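Local coordinates for protein TqaA (Penicillium aethiopicum, PDB 5EJD) that is part of a non-ribosomal peptide synthetase, here its T3 carrier domain, which carries a covalently bound 4'-phosphopantetheine arm and probably shuttles intermediates during peptide assembly, at residues G38-A43 with D61-P66. Numbering follows the deposited sequence.
With PNS (4'-phosphopantetheine), chain R.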
loop_
_atom_site.group_PDB
_atom_site.type_symbol
_atom_site.label_atom_id
_atom_site.label_comp_id
_atom_site.label_asym_id
_atom_site.label_seq_id
_atom_site.Cartn_x
_atom_site.Cartn_y
_atom_site.Cartn_z
ATOM N N GLY B 38 -3.675 -13.296 13.085
ATOM C CA GLY B 38 -2.947 -12.929 11.903
ATOM C C GLY B 38 -3.868 -12.660 10.738
ATOM O O GLY B 38 -4.939 -13.232 10.672
ATOM N N HIS B 39 -3.438 -11.774 9.834
ATOM C CA HIS B 39 -4.071 -11.615 8.545
ATOM C C HIS B 39 -3.017 -11.589 7.410
ATOM O O HIS B 39 -1.873 -11.948 7.618
ATOM C CB HIS B 39 -4.988 -10.390 8.513
ATOM C CG HIS B 39 -4.318 -9.130 8.899
ATOM N ND1 HIS B 39 -3.061 -8.783 8.450
ATOM C CD2 HIS B 39 -4.722 -8.129 9.718
ATOM C CE1 HIS B 39 -2.701 -7.636 9.002
ATOM N NE2 HIS B 39 -3.698 -7.211 9.757
ATOM N N SER B 40 -3.446 -11.217 6.208
ATOM C CA SER B 40 -2.631 -11.355 5.022
ATOM C C SER B 40 -1.317 -10.582 5.163
ATOM O O SER B 40 -0.306 -11.042 4.699
ATOM C CB SER B 40 -3.380 -10.877 3.777
ATOM O OG SER B 40 -4.666 -11.454 3.646
ATOM N N ILE B 41 -1.349 -9.400 5.754
ATOM C CA ILE B 41 -0.162 -8.590 5.884
ATOM C C ILE B 41 0.814 -9.138 6.906
ATOM O O ILE B 41 2.018 -9.141 6.661
ATOM C CB ILE B 41 -0.525 -7.122 6.085
ATOM C CG1 ILE B 41 -0.990 -6.653 4.722
ATOM C CG2 ILE B 41 0.676 -6.324 6.559
ATOM C CD1 ILE B 41 -1.160 -5.197 4.531
ATOM N N ASP B 42 0.294 -9.680 7.992
ATOM C CA ASP B 42 1.132 -10.392 8.937
ATOM C C ASP B 42 1.787 -11.565 8.279
ATOM O O ASP B 42 2.943 -11.922 8.582
ATOM C CB ASP B 42 0.296 -10.859 10.143
ATOM C CG ASP B 42 -0.409 -9.695 10.855
ATOM O OD1 ASP B 42 0.272 -8.694 11.195
ATOM O OD2 ASP B 42 -1.644 -9.761 11.066
ATOM N N ALA B 43 1.041 -12.224 7.409
ATOM C CA ALA B 43 1.564 -13.423 6.710
ATOM C C ALA B 43 2.709 -13.029 5.805
ATOM O O ALA B 43 3.722 -13.704 5.740
ATOM C CB ALA B 43 0.460 -14.093 5.914
ATOM N N ASP B 61 1.281 -20.475 1.356
ATOM C CA ASP B 61 1.547 -21.619 2.220
ATOM C C ASP B 61 0.897 -21.430 3.570
ATOM O O ASP B 61 0.400 -22.379 4.144
ATOM C CB ASP B 61 3.054 -21.831 2.371
ATOM C CG ASP B 61 3.781 -22.100 1.020
ATOM O OD1 ASP B 61 3.284 -22.936 0.237
ATOM O OD2 ASP B 61 4.840 -21.461 0.745
ATOM N N ILE B 62 0.855 -20.198 4.065
ATOM C CA ILE B 62 0.232 -19.906 5.330
ATOM C C ILE B 62 -1.290 -20.021 5.233
ATOM O O ILE B 62 -1.934 -20.522 6.143
ATOM C CB ILE B 62 0.622 -18.536 5.837
ATOM C CG1 ILE B 62 2.139 -18.475 6.042
ATOM C CG2 ILE B 62 -0.085 -18.193 7.135
ATOM C CD1 ILE B 62 2.696 -17.115 6.389
ATOM N N PHE B 63 -1.892 -19.600 4.112
ATOM C CA PHE B 63 -3.346 -19.857 3.929
ATOM C C PHE B 63 -3.680 -21.366 3.794
ATOM O O PHE B 63 -4.736 -21.793 4.241
ATOM C CB PHE B 63 -3.921 -19.105 2.727
ATOM C CG PHE B 63 -4.219 -17.658 2.990
ATOM C CD1 PHE B 63 -5.488 -17.257 3.346
ATOM C CD2 PHE B 63 -3.218 -16.690 2.852
ATOM C CE1 PHE B 63 -5.771 -15.922 3.583
ATOM C CE2 PHE B 63 -3.491 -15.370 3.085
ATOM C CZ PHE B 63 -4.776 -14.976 3.451
ATOM N N ASP B 64 -2.820 -22.128 3.104
ATOM C CA ASP B 64 -3.052 -23.576 2.865
ATOM C C ASP B 64 -2.754 -24.397 4.104
ATOM O O ASP B 64 -3.471 -25.320 4.401
ATOM C CB ASP B 64 -2.193 -24.086 1.726
ATOM C CG ASP B 64 -2.587 -23.495 0.360
ATOM O OD1 ASP B 64 -3.731 -22.998 0.205
ATOM O OD2 ASP B 64 -1.736 -23.537 -0.564
ATOM N N HIS B 65 -1.753 -23.973 4.873
ATOM C CA HIS B 65 -1.320 -24.681 6.066
ATOM C C HIS B 65 -1.251 -23.773 7.265
ATOM O O HIS B 65 -0.188 -23.433 7.759
ATOM C CB HIS B 65 0.016 -25.315 5.806
ATOM C CG HIS B 65 -0.044 -26.331 4.736
ATOM N ND1 HIS B 65 0.544 -26.154 3.500
ATOM C CD2 HIS B 65 -0.728 -27.499 4.684
ATOM C CE1 HIS B 65 0.249 -27.191 2.742
ATOM N NE2 HIS B 65 -0.518 -28.017 3.441
ATOM N N PRO B 66 -2.422 -23.361 7.741
ATOM C CA PRO B 66 -2.521 -22.362 8.813
ATOM C C PRO B 66 -2.012 -22.831 10.178
ATOM O O PRO B 66 -1.776 -21.996 11.051
ATOM C CB PRO B 66 -4.024 -22.083 8.886
ATOM C CG PRO B 66 -4.658 -23.344 8.407
ATOM C CD PRO B 66 -3.741 -23.885 7.348
HETATM O O23 PNS R . -6.140 -10.408 5.306
HETATM P P24 PNS R . -6.022 -10.649 3.820
HETATM O O26 PNS R . -6.990 -11.602 3.236
HETATM O O27 PNS R . -5.691 -9.286 2.991
HETATM C C28 PNS R . -5.747 -9.063 1.594
HETATM C C29 PNS R . -5.280 -7.611 1.117
HETATM C C30 PNS R . -6.554 -6.998 1.598
HETATM C C31 PNS R . -5.171 -8.144 -0.323
HETATM C C32 PNS R . -3.979 -7.375 1.946
HETATM O O33 PNS R . -3.068 -8.527 1.747
HETATM C C34 PNS R . -3.283 -6.213 1.264
HETATM O O35 PNS R . -2.523 -6.408 0.308
HETATM N N36 PNS R . -3.357 -4.924 1.326
HETATM C C37 PNS R . -4.058 -4.003 2.100
HETATM C C38 PNS R . -3.139 -2.877 2.541
HETATM C C39 PNS R . -2.925 -1.717 1.606
HETATM O O40 PNS R . -2.199 -1.869 0.661
HETATM N N41 PNS R . -3.484 -0.560 1.957
HETATM C C42 PNS R . -3.388 0.657 1.192
HETATM C C43 PNS R . -1.993 1.186 1.127
HETATM S S44 PNS R . -1.993 2.986 1.275
#
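Phe-63 of helix 59-64 turns the edge of its ring to Ser-40, the first residue of helix 40-52, where the 4'-phosphopantetheine arm is attached. From CB the side chain leaves with CG beside the backbone N (chi1 -80°), which sends the ring out from its helix, across the gap to the serine; CE2 comes within 4.1 Å of Ser-40 OG, and CZ, the tip, within 3.5 Å of the same OG and 4.0 Å of PNS O26, both near the ring plane. Phe-34 packs against this ring with the planes inclined. Deeper in, Ile-62 sets CD1 against Ala-43, 3.6 Å from its backbone O and 3.8 Å from its CB, while Phe-33, Phe-57 and Leu-71 also touch this isoleucine. Ser-40 OG is bonded to PNS P24, and Ser-40 N donates to PNS O23 at 3.0 Å (159°), so the phosphate is gripped at the N-terminal end of the helix. His-39 and Asp-42 form a capping box there, His-39 N giving to the anti lone pair of Asp-42 OD2. Ile-41 CD1 lies 3.6 Å from PNS C38; an alanine here would lack CD1 and would probably leave a gap beside C38, with the arm leaning less on its own helix. The chemistry implies a phosphodiester fixed at its root, its negative charge probably eased by the helix N-terminus; the arm it starts is hydrogen-bonded to the chain of another protein.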